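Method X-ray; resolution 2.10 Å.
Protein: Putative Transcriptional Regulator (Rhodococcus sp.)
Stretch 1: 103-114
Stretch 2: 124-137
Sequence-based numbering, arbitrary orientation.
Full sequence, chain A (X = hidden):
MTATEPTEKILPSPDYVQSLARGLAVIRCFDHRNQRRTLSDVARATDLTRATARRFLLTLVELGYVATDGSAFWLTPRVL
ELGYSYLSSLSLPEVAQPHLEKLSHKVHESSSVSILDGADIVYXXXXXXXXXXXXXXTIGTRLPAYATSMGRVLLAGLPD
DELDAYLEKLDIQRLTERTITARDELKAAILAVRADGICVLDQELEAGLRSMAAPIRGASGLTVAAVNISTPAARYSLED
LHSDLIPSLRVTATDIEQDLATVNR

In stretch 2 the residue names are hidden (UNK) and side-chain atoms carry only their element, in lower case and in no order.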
# COMPACT_ATOMS: atom_id res chain seq x y z
N LEU A 103 -12.40 -11.45 -14.23
CA LEU A 103 -12.02 -12.70 -14.87
C LEU A 103 -13.25 -13.63 -14.94
O LEU A 103 -13.64 -14.07 -15.99
CB LEU A 103 -10.86 -13.38 -14.11
CG LEU A 103 -10.43 -14.75 -14.68
CD1 LEU A 103 -10.05 -14.64 -16.22
CD2 LEU A 103 -9.29 -15.42 -13.88
N SER A 104 -13.84 -13.91 -13.79
CA SER A 104 -15.02 -14.76 -13.73
C SER A 104 -16.16 -14.34 -14.62
O SER A 104 -16.83 -15.18 -15.23
CB SER A 104 -15.48 -14.98 -12.30
OG SER A 104 -14.68 -16.03 -11.71
N HIS A 105 -16.35 -13.04 -14.74
CA HIS A 105 -17.42 -12.51 -15.57
C HIS A 105 -17.07 -12.65 -17.03
O HIS A 105 -17.96 -12.82 -17.86
CB HIS A 105 -17.74 -11.04 -15.25
CG HIS A 105 -18.81 -10.47 -16.13
ND1 HIS A 105 -20.13 -10.88 -16.07
CD2 HIS A 105 -18.73 -9.59 -17.16
CE1 HIS A 105 -20.82 -10.27 -17.01
NE2 HIS A 105 -20.00 -9.47 -17.68
N LYS A 106 -15.78 -12.58 -17.36
CA LYS A 106 -15.34 -12.75 -18.74
C LYS A 106 -15.47 -14.21 -19.25
O LYS A 106 -15.97 -14.43 -20.33
CB LYS A 106 -13.89 -12.25 -18.90
CG LYS A 106 -13.43 -12.30 -20.31
CD LYS A 106 -11.97 -12.10 -20.35
CE LYS A 106 -11.55 -11.82 -21.76
NZ LYS A 106 -10.06 -11.82 -21.82
N VAL A 107 -15.01 -15.18 -18.47
CA VAL A 107 -14.97 -16.59 -18.91
C VAL A 107 -16.09 -17.47 -18.33
O VAL A 107 -16.23 -18.64 -18.73
CB VAL A 107 -13.56 -17.24 -18.61
CG1 VAL A 107 -12.42 -16.38 -19.22
CG2 VAL A 107 -13.33 -17.51 -17.08
N HIS A 108 -16.88 -16.90 -17.42
CA HIS A 108 -18.02 -17.57 -16.80
C HIS A 108 -17.64 -18.85 -16.10
O HIS A 108 -18.28 -19.92 -16.30
CB HIS A 108 -19.14 -17.86 -17.83
CG HIS A 108 -19.59 -16.63 -18.54
ND1 HIS A 108 -20.20 -15.58 -17.88
CD2 HIS A 108 -19.44 -16.24 -19.83
CE1 HIS A 108 -20.43 -14.61 -18.74
NE2 HIS A 108 -19.98 -14.98 -19.93
N GLU A 109 -16.57 -18.75 -15.31
CA GLU A 109 -16.04 -19.89 -14.55
C GLU A 109 -15.55 -19.35 -13.20
O GLU A 109 -15.11 -18.20 -13.09
CB GLU A 109 -14.88 -20.61 -15.28
CG GLU A 109 -15.15 -21.23 -16.67
CD GLU A 109 -16.27 -22.29 -16.68
OE1 GLU A 109 -16.59 -22.89 -15.61
OE2 GLU A 109 -16.83 -22.53 -17.76
N SER A 110 -15.58 -20.21 -12.20
CA SER A 110 -15.00 -19.94 -10.88
C SER A 110 -13.48 -19.57 -10.94
O SER A 110 -12.70 -20.26 -11.64
CB SER A 110 -15.23 -21.19 -9.99
OG SER A 110 -14.30 -21.31 -8.90
N SER A 111 -13.09 -18.49 -10.24
CA SER A 111 -11.67 -18.07 -10.10
C SER A 111 -11.40 -17.83 -8.61
O SER A 111 -12.31 -17.40 -7.91
CB SER A 111 -11.35 -16.83 -10.93
OG SER A 111 -12.13 -15.71 -10.51
N SER A 112 -10.19 -18.16 -8.13
CA SER A 112 -9.82 -18.05 -6.75
C SER A 112 -8.40 -17.57 -6.63
O SER A 112 -7.58 -17.69 -7.60
CB SER A 112 -9.84 -19.42 -6.08
OG SER A 112 -11.11 -20.06 -6.25
N VAL A 113 -8.06 -17.13 -5.41
CA VAL A 113 -6.65 -16.87 -5.10
C VAL A 113 -6.35 -17.65 -3.84
O VAL A 113 -7.16 -17.67 -2.93
CB VAL A 113 -6.36 -15.33 -4.96
CG1 VAL A 113 -5.01 -15.07 -4.26
CG2 VAL A 113 -6.37 -14.65 -6.31
N SER A 114 -5.16 -18.26 -3.76
CA SER A 114 -4.76 -18.94 -2.51
C SER A 114 -3.33 -18.63 -2.16
O SER A 114 -2.56 -18.09 -2.98
CB SER A 114 -4.91 -20.47 -2.62
OG SER A 114 -4.06 -20.93 -3.67
N UNK A 124 -8.07 -17.68 -0.14
CA UNK A 124 -8.19 -16.34 0.45
C UNK A 124 -9.15 -15.40 -0.30
O UNK A 124 -9.55 -14.41 0.26
c UNK A 124 -6.80 -15.63 0.71
c UNK A 124 -5.99 -16.36 1.83
c UNK A 124 -6.00 -15.45 -0.57
N UNK A 125 -9.52 -15.72 -1.54
CA UNK A 125 -10.49 -14.90 -2.30
C UNK A 125 -11.09 -15.85 -3.34
O UNK A 125 -10.41 -16.78 -3.76
c UNK A 125 -9.78 -13.69 -3.00
N UNK A 126 -12.35 -15.64 -3.70
CA UNK A 126 -12.95 -16.46 -4.72
C UNK A 126 -14.12 -15.73 -5.32
O UNK A 126 -14.71 -14.88 -4.67
c UNK A 126 -15.44 -18.88 -3.59
c UNK A 126 -14.58 -17.72 -3.19
c UNK A 126 -13.41 -17.82 -4.16
n UNK A 126 -18.69 -20.28 -2.61
c UNK A 126 -17.55 -20.08 -3.26
n UNK A 126 -16.71 -19.11 -2.89
n UNK A 126 -17.24 -20.86 -4.29
N UNK A 127 -14.43 -16.04 -6.58
CA UNK A 127 -15.70 -15.62 -7.20
C UNK A 127 -16.35 -16.90 -7.75
O UNK A 127 -15.75 -17.55 -8.60
c UNK A 127 -15.44 -14.62 -8.34
c UNK A 127 -14.88 -13.28 -7.79
c UNK A 127 -16.72 -14.39 -9.14
N UNK A 128 -17.51 -17.32 -7.22
CA UNK A 128 -18.25 -18.49 -7.75
C UNK A 128 -19.07 -18.16 -9.02
O UNK A 128 -19.23 -16.99 -9.36
c UNK A 128 -19.53 -17.42 -6.02
c UNK A 128 -18.17 -16.75 -6.02
c UNK A 128 -19.23 -18.81 -6.61
N UNK A 129 -19.56 -19.18 -9.72
CA UNK A 129 -20.56 -19.01 -10.78
C UNK A 129 -21.90 -19.60 -10.30
O UNK A 129 -21.94 -20.41 -9.38
c UNK A 129 -20.07 -19.63 -12.12
c UNK A 129 -18.93 -18.79 -12.68
c UNK A 129 -19.67 -21.08 -11.94
N UNK A 130 -23.01 -19.13 -10.86
CA UNK A 130 -24.28 -19.67 -10.47
C UNK A 130 -24.57 -20.84 -11.39
O UNK A 130 -25.15 -20.65 -12.45
o UNK A 130 -25.04 -17.47 -9.91
c UNK A 130 -25.39 -18.64 -10.63
N UNK A 131 -24.16 -22.05 -11.02
CA UNK A 131 -24.56 -23.20 -11.80
C UNK A 131 -24.98 -24.25 -10.80
O UNK A 131 -24.76 -24.08 -9.61
c UNK A 131 -23.43 -23.64 -12.75
c UNK A 131 -20.22 -22.99 -15.12
n UNK A 131 -21.30 -23.75 -14.91
c UNK A 131 -23.30 -22.71 -14.00
n UNK A 131 -19.03 -23.47 -14.79
c UNK A 131 -22.67 -23.37 -15.20
n UNK A 131 -20.32 -21.78 -15.66
N UNK A 132 -25.62 -25.32 -11.28
CA UNK A 132 -26.07 -26.40 -10.41
C UNK A 132 -24.89 -27.22 -9.92
O UNK A 132 -24.80 -27.52 -8.73
c UNK A 132 -27.29 -28.62 -10.37
c UNK A 132 -27.08 -27.32 -11.14
c UNK A 132 -29.31 -27.13 -12.45
c UNK A 132 -28.37 -26.52 -11.40
N UNK A 133 -24.00 -27.61 -10.84
CA UNK A 133 -22.83 -28.35 -10.47
C UNK A 133 -21.66 -27.39 -10.52
O UNK A 133 -21.29 -26.91 -11.60
c UNK A 133 -21.47 -30.44 -11.06
c UNK A 133 -22.62 -29.51 -11.43
c UNK A 133 -20.42 -30.82 -13.84
se UNK A 133 -21.31 -31.91 -12.37
N UNK A 134 -21.06 -27.12 -9.37
CA UNK A 134 -20.08 -26.05 -9.19
C UNK A 134 -18.95 -26.62 -8.37
O UNK A 134 -19.15 -27.56 -7.56
c UNK A 134 -21.88 -24.26 -8.89
o UNK A 134 -20.90 -25.40 -7.04
c UNK A 134 -20.61 -24.88 -8.33
N UNK A 135 -17.79 -25.99 -8.53
CA UNK A 135 -16.51 -26.62 -8.20
C UNK A 135 -15.80 -25.70 -7.26
O UNK A 135 -14.65 -25.93 -6.92
c UNK A 135 -15.46 -25.46 -10.31
c UNK A 135 -16.23 -27.89 -10.44
c UNK A 135 -15.63 -26.79 -9.51
N UNK A 136 -16.53 -24.65 -6.84
CA UNK A 136 -15.95 -23.57 -6.04
C UNK A 136 -15.86 -24.02 -4.60
O UNK A 136 -16.74 -24.73 -4.11
N UNK A 137 -14.81 -23.55 -3.93
CA UNK A 137 -14.52 -23.92 -2.52
C UNK A 137 -14.62 -22.62 -1.71
O UNK A 137 -14.16 -21.59 -2.20
c UNK A 137 -12.34 -24.45 -1.25
c UNK A 137 -13.09 -24.54 -2.56
c UNK A 137 -13.19 -26.00 -2.98
c UNK A 137 -11.98 -26.46 -3.69
O HOH W 1 -15.03 -20.36 -6.21
O HOH W 2 -13.33 -21.00 -4.93

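Position 124 carries three carbons, forked at the first. One outer carbon lies 3.8 Å from V113 CG1. The backbone N donates to V113 O at 2.9 Å. The fork without oxygen makes it V124.

Position 125 has a single carbon, CB, 4.3 Å from V113 CB. Its O accepts from V113 N at 2.9 Å: A125.

Position 126 has three carbons, a nitrogen, then a carbon bearing two more nitrogens: a guanidinium. Its CB is 3.8 Å from S112 OG, but the end leads away from stretch 1. This is R126. A water bridges it to stretch 1, 3.0 Å from R126 NH1 and 2.9 Å from S110 OG.

Position 127 is again a three-carbon fork. One outer carbon packs 3.4 Å from S104 CB. Its N donates to S111 O at 2.8 Å, and its O accepts from S111 N at 3.3 Å: V127.

Position 128 has three carbons closing a ring onto the backbone N. Its CA-to-CB bond points away from stretch 1. It is P128.

Position 129 has three carbons, forked at the first; the CA-to-CB bond points toward stretch 1. One outer carbon is 3.5 Å from E109 C: V129.

Position 130 has one carbon and one oxygen, out of reach of stretch 1: S130.

Position 131 has a second guanidinium, reached through three carbons and a nitrogen. Its terminal nitrogens meet H108 O and E109 OE1. It is R131.

Position 132 has four carbons, forked at the first, with one arm two carbons long. It makes no contact: I132.

Position 133 is unbranched: two carbons, selenium, one carbon. It is out of reach of stretch 1. It is M133, present as selenomethionine.

Position 134 has one carbon bearing an oxygen and a carbon, also without contact: T134.

Position 135 is a three-carbon fork, with an outer carbon 4.3 Å from S110 CB: V135.

Position 136 has no side-chain atoms. Its CA is 4.0 Å from S110 OG. It is G136; an ideal CB would clash with R126 NH1 at 2.4 Å.

Position 137 has four carbons, forked at the first, with one two-carbon arm: I137. Its N donates to a water at 3.1 Å, which also bonds S112 OG at 2.7 Å.

The contact is an antiparallel strand pair. Backbone hydrogen bonds set the register, pairing S111 with V127 and V113 with A125. The side chains of those four share one face; S112 and R126 use the other. Beyond the strand, R131 anchors the loop: NH1 donates to H108 O at 2.8 Å, and NH2 forms a salt bridge with E109 OE1 at 2.6 Å.

Stretch 2, residues 124-137: VARVPVSRIMTVGI
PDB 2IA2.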